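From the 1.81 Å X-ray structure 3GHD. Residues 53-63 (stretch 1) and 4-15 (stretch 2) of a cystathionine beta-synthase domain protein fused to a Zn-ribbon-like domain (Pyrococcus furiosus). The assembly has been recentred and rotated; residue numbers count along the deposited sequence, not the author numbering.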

ATOM      1  N   ASN A  53      23.014  -2.596  -4.742  1.00 18.16           N
ATOM      2  CA  ASN A  53      22.044  -3.219  -5.666  1.00 18.60           C
ATOM      3  C   ASN A  53      21.525  -4.559  -5.100  1.00 18.00           C
ATOM      4  O   ASN A  53      22.331  -5.462  -4.864  1.00 18.17           O
ATOM      5  CB  ASN A  53      22.677  -3.450  -7.029  1.00 18.66           C
ATOM      6  CG  ASN A  53      21.656  -3.727  -8.130  1.00 20.14           C
ATOM      7  OD1 ASN A  53      20.444  -3.673  -7.930  1.00 21.88           O
ATOM      8  ND2 ASN A  53      22.145  -3.983  -9.302  1.00 18.76           N
ATOM      9  N   PRO A  54      20.205  -4.694  -4.877  1.00 17.77           N
ATOM     10  CA  PRO A  54      19.726  -5.898  -4.167  1.00 17.77           C
ATOM     11  C   PRO A  54      20.020  -7.221  -4.941  1.00 18.21           C
ATOM     12  O   PRO A  54      20.234  -8.266  -4.310  1.00 17.86           O
ATOM     13  CB  PRO A  54      18.225  -5.614  -3.960  1.00 17.72           C
ATOM     14  CG  PRO A  54      18.138  -4.079  -3.948  1.00 16.82           C
ATOM     15  CD  PRO A  54      19.117  -3.721  -5.074  1.00 17.85           C
ATOM     16  N   LYS A  55      20.084  -7.134  -6.274  1.00 18.66           N
ATOM     17  CA  LYS A  55      20.468  -8.261  -7.176  1.00 19.11           C
ATOM     18  C   LYS A  55      21.908  -8.751  -6.993  1.00 18.77           C
ATOM     19  O   LYS A  55      22.242  -9.893  -7.316  1.00 18.87           O
ATOM     20  CB  LYS A  55      20.268  -7.861  -8.653  1.00 19.16           C
ATOM     21  CG  LYS A  55      18.872  -7.287  -8.972  1.00 21.47           C
ATOM     22  CD  LYS A  55      18.668  -7.183 -10.518  1.00 21.57           C
ATOM     23  CE  LYS A  55      17.708  -8.277 -11.034  1.00 21.22           C
ATOM     24  NZ  LYS A  55      17.379  -8.215 -12.526  1.00 24.02           N
ATOM     25  N   GLU A  56      22.774  -7.870  -6.509  1.00 18.38           N
ATOM     26  CA  GLU A  56      24.191  -8.195  -6.290  1.00 18.00           C
ATOM     27  C   GLU A  56      24.482  -8.560  -4.844  1.00 17.46           C
ATOM     28  O   GLU A  56      25.644  -8.755  -4.477  1.00 17.85           O
ATOM     29  CB  GLU A  56      25.043  -7.002  -6.681  1.00 18.14           C
ATOM     30  CG  GLU A  56      24.774  -6.526  -8.082  1.00 18.88           C
ATOM     31  CD  GLU A  56      25.647  -5.319  -8.482  1.00 24.42           C
ATOM     32  OE1 GLU A  56      26.388  -4.770  -7.612  1.00 23.58           O
ATOM     33  OE2 GLU A  56      25.570  -4.921  -9.674  1.00 23.81           O
ATOM     34  N   VAL A  57      23.435  -8.648  -4.031  1.00 15.79           N
ATOM     35  CA  VAL A  57      23.596  -8.974  -2.612  1.00 15.60           C
ATOM     36  C   VAL A  57      22.887 -10.312  -2.249  1.00 15.59           C
ATOM     37  O   VAL A  57      21.721 -10.525  -2.595  1.00 17.86           O
ATOM     38  CB  VAL A  57      23.184  -7.762  -1.735  1.00 15.69           C
ATOM     39  CG1 VAL A  57      23.190  -8.120  -0.255  1.00 14.73           C
ATOM     40  CG2 VAL A  57      24.117  -6.562  -2.016  1.00 15.68           C
ATOM     41  N   LYS A  58      23.617 -11.214  -1.592  1.00 15.94           N
ATOM     42  CA  LYS A  58      23.111 -12.505  -1.148  1.00 15.76           C
ATOM     43  C   LYS A  58      22.645 -12.343   0.301  1.00 17.27           C
ATOM     44  O   LYS A  58      23.307 -11.644   1.088  1.00 16.70           O
ATOM     45  CB  LYS A  58      24.194 -13.589  -1.309  1.00 16.22           C
ATOM     46  CG  LYS A  58      24.678 -13.675  -2.749  1.00 16.50           C
ATOM     47  CD  LYS A  58      25.633 -14.819  -3.009  1.00 17.96           C
ATOM     48  CE  LYS A  58      27.083 -14.389  -3.324  1.00 19.76           C
ATOM     49  NZ  LYS A  58      27.979 -14.278  -2.111  1.00 18.49           N
ATOM     50  N   VAL A  59      21.499 -12.953   0.641  1.00 17.79           N
ATOM     51  CA  VAL A  59      20.894 -12.759   1.977  1.00 19.29           C
ATOM     52  C   VAL A  59      21.829 -13.121   3.122  1.00 19.28           C
ATOM     53  O   VAL A  59      21.750 -12.516   4.191  1.00 20.44           O
ATOM     54  CB  VAL A  59      19.508 -13.481   2.183  1.00 19.58           C
ATOM     55  CG1 VAL A  59      18.356 -12.684   1.526  1.00 20.00           C
ATOM     56  CG2 VAL A  59      19.575 -14.988   1.775  1.00 19.75           C
ATOM     57  N   GLU A  60      22.691 -14.105   2.910  1.00 20.04           N
ATOM     58  CA  GLU A  60      23.742 -14.443   3.872  1.00 20.64           C
ATOM     59  C   GLU A  60      24.589 -13.200   4.257  1.00 20.80           C
ATOM     60  O   GLU A  60      25.008 -13.070   5.412  1.00 19.73           O
ATOM     61  CB  GLU A  60      24.637 -15.549   3.310  1.00 21.48           C
ATOM     62  CG  GLU A  60      25.498 -15.096   2.129  1.00 22.99           C
ATOM     63  CD  GLU A  60      26.264 -16.221   1.457  1.00 26.47           C
ATOM     64  OE1 GLU A  60      26.826 -15.948   0.365  1.00 29.44           O
ATOM     65  OE2 GLU A  60      26.332 -17.355   2.002  1.00 25.09           O
ATOM     66  N   GLU A  61      24.780 -12.283   3.299  1.00 20.26           N
ATOM     67  CA  GLU A  61      25.558 -11.060   3.524  1.00 21.02           C
ATOM     68  C   GLU A  61      24.915 -10.032   4.460  1.00 21.13           C
ATOM     69  O   GLU A  61      25.623  -9.143   4.935  1.00 22.20           O
ATOM     70  CB  GLU A  61      25.898 -10.351   2.202  1.00 20.87           C
ATOM     71  CG  GLU A  61      26.496 -11.222   1.088  1.00 21.83           C
ATOM     72  CD  GLU A  61      26.755 -10.404  -0.174  1.00 25.10           C
ATOM     73  OE1 GLU A  61      26.986  -9.165  -0.060  1.00 28.96           O
ATOM     74  OE2 GLU A  61      26.734 -10.996  -1.279  1.00 25.67           O
ATOM     75  N   ILE A  62      23.604 -10.124   4.737  1.00 20.29           N
ATOM     76  CA  ILE A  62      22.968  -9.155   5.646  1.00 19.86           C
ATOM     77  C   ILE A  62      22.168  -9.767   6.809  1.00 20.39           C
ATOM     78  O   ILE A  62      21.495  -9.030   7.548  1.00 20.30           O
ATOM     79  CB  ILE A  62      22.036  -8.184   4.894  1.00 20.19           C
ATOM     80  CG1 ILE A  62      20.875  -8.937   4.239  1.00 19.05           C
ATOM     81  CG2 ILE A  62      22.760  -7.395   3.858  1.00 19.63           C
ATOM     82  CD1 ILE A  62      19.853  -8.016   3.585  1.00 19.80           C
HETATM   83  N   MSE A  63      22.235 -11.084   7.001  1.00 20.10           N
HETATM   84  CA  MSE A  63      21.450 -11.695   8.075  1.00 20.70           C
HETATM   85  C   MSE A  63      22.107 -11.472   9.412  1.00 20.16           C
HETATM   86  O   MSE A  63      23.327 -11.286   9.515  1.00 21.27           O
HETATM   87  CB  MSE A  63      21.283 -13.197   7.856  1.00 21.33           C
HETATM   88  CG  MSE A  63      22.557 -13.971   8.064  1.00 22.71           C
HETATM   89 SE   MSE A  63      22.530 -15.822   7.448  1.00 31.09          SE
HETATM   90  CE  MSE A  63      24.488 -16.171   7.483  1.00 25.36           C
TER
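Stretch 2, residues 4-15: VVQPKDTVDRVA

The apolar centre of the contact is built around Val 11, whose CA-to-CB bond points toward stretch 1. Its CG2 lies 3.7 Å from Val 57 CG1, 4.0 Å from Ile 62 CD1 and 4.2 Å from Val 59 CG1, while its CG1 packs 3.9 Å from Pro 54 CB. Val 59, the residue most covered by the other stretch, reaches two further valines: its CG1 comes within 3.3 Å of Val 14 CG2, a tight approach, and its CG2 lies 3.9 Å from Val 5 CG2 and 3.2 Å from Gln 6 O. Stretch 2 thus wraps this valine from the strand residue Val 5, through a type I turn from Gln 6 to Asp 9, to the helix that begins at Val 11, as far as Val 14.

The two stretches run antiparallel, with Pro 54 nearest Val 11, Lys 58 nearest Thr 10 and Glu 60 nearest Pro 7. A single beta bridge joins Lys 58 and Thr 10, CA to CA 4.3 Å, and is held by flanking bonds from Val 59 N to Asp 9 O (2.9 Å) and from Val 11 N to Val 57 O (3.0 Å). Val 11 N also bonds to Pro 54 O (3.1 Å), in the 3-10 segment 54-56, so one amide at the helix start serves two carbonyls. Beyond the bridge, Glu 60 N donates to Pro 7 O (3.2 Å).

At the polar edge, Asp 12 OD1 accepts a hydrogen bond from Thr 10 OG1 (2.7 Å) and lies 3.3 Å from Lys 55 CA. Asp 9 OD2 turns back within its own stretch to take the amide of Gln 6 (N to OD2 2.9 Å), bracing the turn. Lys 58 NZ forms a salt bridge with Glu 60 OE1 (3.2 Å), also within its own stretch.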

ATOM      1  N   VAL A   4      11.287 -19.509   4.708  1.00 13.54           N
ATOM      2  CA  VAL A   4      12.648 -20.064   4.628  1.00 13.02           C
ATOM      3  C   VAL A   4      13.232 -19.812   3.246  1.00 14.06           C
ATOM      4  O   VAL A   4      12.558 -20.053   2.245  1.00 14.51           O
ATOM      5  CB  VAL A   4      12.635 -21.541   4.948  1.00 14.06           C
ATOM      6  CG1 VAL A   4      14.077 -22.128   4.906  1.00 11.65           C
ATOM      7  CG2 VAL A   4      11.969 -21.759   6.346  1.00 12.72           C
ATOM      8  N   VAL A   5      14.466 -19.302   3.218  1.00 13.18           N
ATOM      9  CA  VAL A   5      15.248 -19.080   1.987  1.00 14.81           C
ATOM     10  C   VAL A   5      16.627 -19.709   2.101  1.00 15.23           C
ATOM     11  O   VAL A   5      17.007 -20.186   3.159  1.00 16.51           O
ATOM     12  CB  VAL A   5      15.447 -17.594   1.667  1.00 13.61           C
ATOM     13  CG1 VAL A   5      14.105 -16.890   1.449  1.00 15.61           C
ATOM     14  CG2 VAL A   5      16.292 -16.870   2.759  1.00 13.30           C
ATOM     15  N   GLN A   6      17.373 -19.681   1.003  1.00 16.70           N
ATOM     16  CA  GLN A   6      18.736 -20.217   0.948  1.00 17.46           C
ATOM     17  C   GLN A   6      19.782 -19.092   1.051  1.00 17.28           C
ATOM     18  O   GLN A   6      19.553 -17.978   0.590  1.00 15.86           O
ATOM     19  CB  GLN A   6      18.917 -20.962  -0.366  1.00 18.34           C
ATOM     20  CG  GLN A   6      17.989 -22.167  -0.553  1.00 20.74           C
ATOM     21  CD  GLN A   6      17.734 -22.482  -2.021  1.00 24.20           C
ATOM     22  OE1 GLN A   6      18.235 -23.481  -2.547  1.00 25.02           O
ATOM     23  NE2 GLN A   6      16.972 -21.607  -2.698  1.00 25.94           N
ATOM     24  N   PRO A   7      20.962 -19.395   1.624  1.00 17.89           N
ATOM     25  CA  PRO A   7      21.994 -18.366   1.814  1.00 17.91           C
ATOM     26  C   PRO A   7      22.358 -17.597   0.552  1.00 18.20           C
ATOM     27  O   PRO A   7      22.669 -16.410   0.619  1.00 18.48           O
ATOM     28  CB  PRO A   7      23.211 -19.169   2.286  1.00 18.10           C
ATOM     29  CG  PRO A   7      22.911 -20.576   1.976  1.00 18.21           C
ATOM     30  CD  PRO A   7      21.429 -20.709   2.095  1.00 17.87           C
ATOM     31  N   LYS A   8      22.301 -18.275  -0.582  1.00 18.60           N
ATOM     32  CA  LYS A   8      22.757 -17.696  -1.835  1.00 18.71           C
ATOM     33  C   LYS A   8      21.631 -16.965  -2.574  1.00 18.59           C
ATOM     34  O   LYS A   8      21.888 -16.358  -3.603  1.00 19.68           O
ATOM     35  CB  LYS A   8      23.379 -18.781  -2.708  1.00 18.83           C
ATOM     36  N   ASP A   9      20.403 -16.984  -2.043  1.00 18.06           N
ATOM     37  CA  ASP A   9      19.286 -16.204  -2.637  1.00 17.38           C
ATOM     38  C   ASP A   9      19.618 -14.706  -2.580  1.00 16.02           C
ATOM     39  O   ASP A   9      20.088 -14.192  -1.563  1.00 15.14           O
ATOM     40  CB  ASP A   9      17.927 -16.505  -1.950  1.00 17.16           C
ATOM     41  CG  ASP A   9      17.418 -17.945  -2.221  1.00 20.30           C
ATOM     42  OD1 ASP A   9      17.894 -18.569  -3.192  1.00 25.51           O
ATOM     43  OD2 ASP A   9      16.541 -18.454  -1.485  1.00 24.79           O
ATOM     44  N   THR A  10      19.400 -14.010  -3.683  1.00 14.79           N
ATOM     45  CA  THR A  10      19.644 -12.573  -3.730  1.00 14.77           C
ATOM     46  C   THR A  10      18.476 -11.803  -3.100  1.00 15.17           C
ATOM     47  O   THR A  10      17.401 -12.339  -2.938  1.00 15.96           O
ATOM     48  CB  THR A  10      19.868 -12.089  -5.157  1.00 14.68           C
ATOM     49  OG1 THR A  10      18.804 -12.527  -5.983  1.00 12.65           O
ATOM     50  CG2 THR A  10      21.161 -12.644  -5.714  1.00 13.73           C
ATOM     51  N   VAL A  11      18.741 -10.544  -2.750  1.00 15.31           N
ATOM     52  CA  VAL A  11      17.888  -9.734  -1.927  1.00 15.95           C
ATOM     53  C   VAL A  11      16.597  -9.301  -2.635  1.00 15.34           C
ATOM     54  O   VAL A  11      15.504  -9.163  -1.999  1.00 16.37           O
ATOM     55  CB  VAL A  11      18.735  -8.586  -1.318  1.00 15.44           C
ATOM     56  CG1 VAL A  11      17.803  -7.578  -0.649  1.00 14.91           C
ATOM     57  CG2 VAL A  11      19.642  -9.160  -0.260  1.00 12.57           C
ATOM     58  N   ASP A  12      16.733  -9.121  -3.961  1.00 17.01           N
ATOM     59  CA  ASP A  12      15.604  -8.869  -4.855  1.00 16.20           C
ATOM     60  C   ASP A  12      14.654 -10.042  -4.845  1.00 16.63           C
ATOM     61  O   ASP A  12      13.450  -9.835  -4.702  1.00 15.37           O
ATOM     62  CB  ASP A  12      16.013  -8.511  -6.292  1.00 17.35           C
ATOM     63  CG  ASP A  12      16.863  -9.568  -6.957  1.00 17.01           C
ATOM     64  OD1 ASP A  12      17.805 -10.098  -6.350  1.00 22.39           O
ATOM     65  OD2 ASP A  12      16.582  -9.886  -8.115  1.00 18.22           O
ATOM     66  N   ARG A  13      15.164 -11.260  -4.997  1.00 15.01           N
ATOM     67  CA  ARG A  13      14.297 -12.433  -4.951  1.00 15.35           C
ATOM     68  C   ARG A  13      13.639 -12.645  -3.566  1.00 14.62           C
ATOM     69  O   ARG A  13      12.501 -13.033  -3.487  1.00 15.56           O
ATOM     70  CB  ARG A  13      15.027 -13.695  -5.351  1.00 14.83           C
ATOM     71  CG  ARG A  13      15.426 -13.724  -6.883  1.00 15.80           C
ATOM     72  CD  ARG A  13      15.742 -15.142  -7.288  1.00 16.91           C
ATOM     73  N   VAL A  14      14.389 -12.419  -2.515  1.00 14.61           N
ATOM     74  CA  VAL A  14      13.936 -12.652  -1.156  1.00 15.43           C
ATOM     75  C   VAL A  14      12.836 -11.612  -0.763  1.00 14.55           C
ATOM     76  O   VAL A  14      11.821 -11.950  -0.166  1.00 17.04           O
ATOM     77  CB  VAL A  14      15.115 -12.613  -0.224  1.00 14.90           C
ATOM     78  CG1 VAL A  14      14.646 -12.612   1.233  1.00 15.16           C
ATOM     79  CG2 VAL A  14      16.052 -13.787  -0.528  1.00 15.42           C
ATOM     80  N   ALA A  15      13.049 -10.346  -1.132  1.00 14.94           N
ATOM     81  CA  ALA A  15      12.080  -9.264  -1.039  1.00 14.81           C
ATOM     82  C   ALA A  15      10.691  -9.629  -1.624  1.00 14.36           C
ATOM     83  O   ALA A  15       9.664  -9.415  -0.991  1.00 13.98           O
ATOM     84  CB  ALA A  15      12.654  -8.009  -1.774  1.00 13.84           C
TER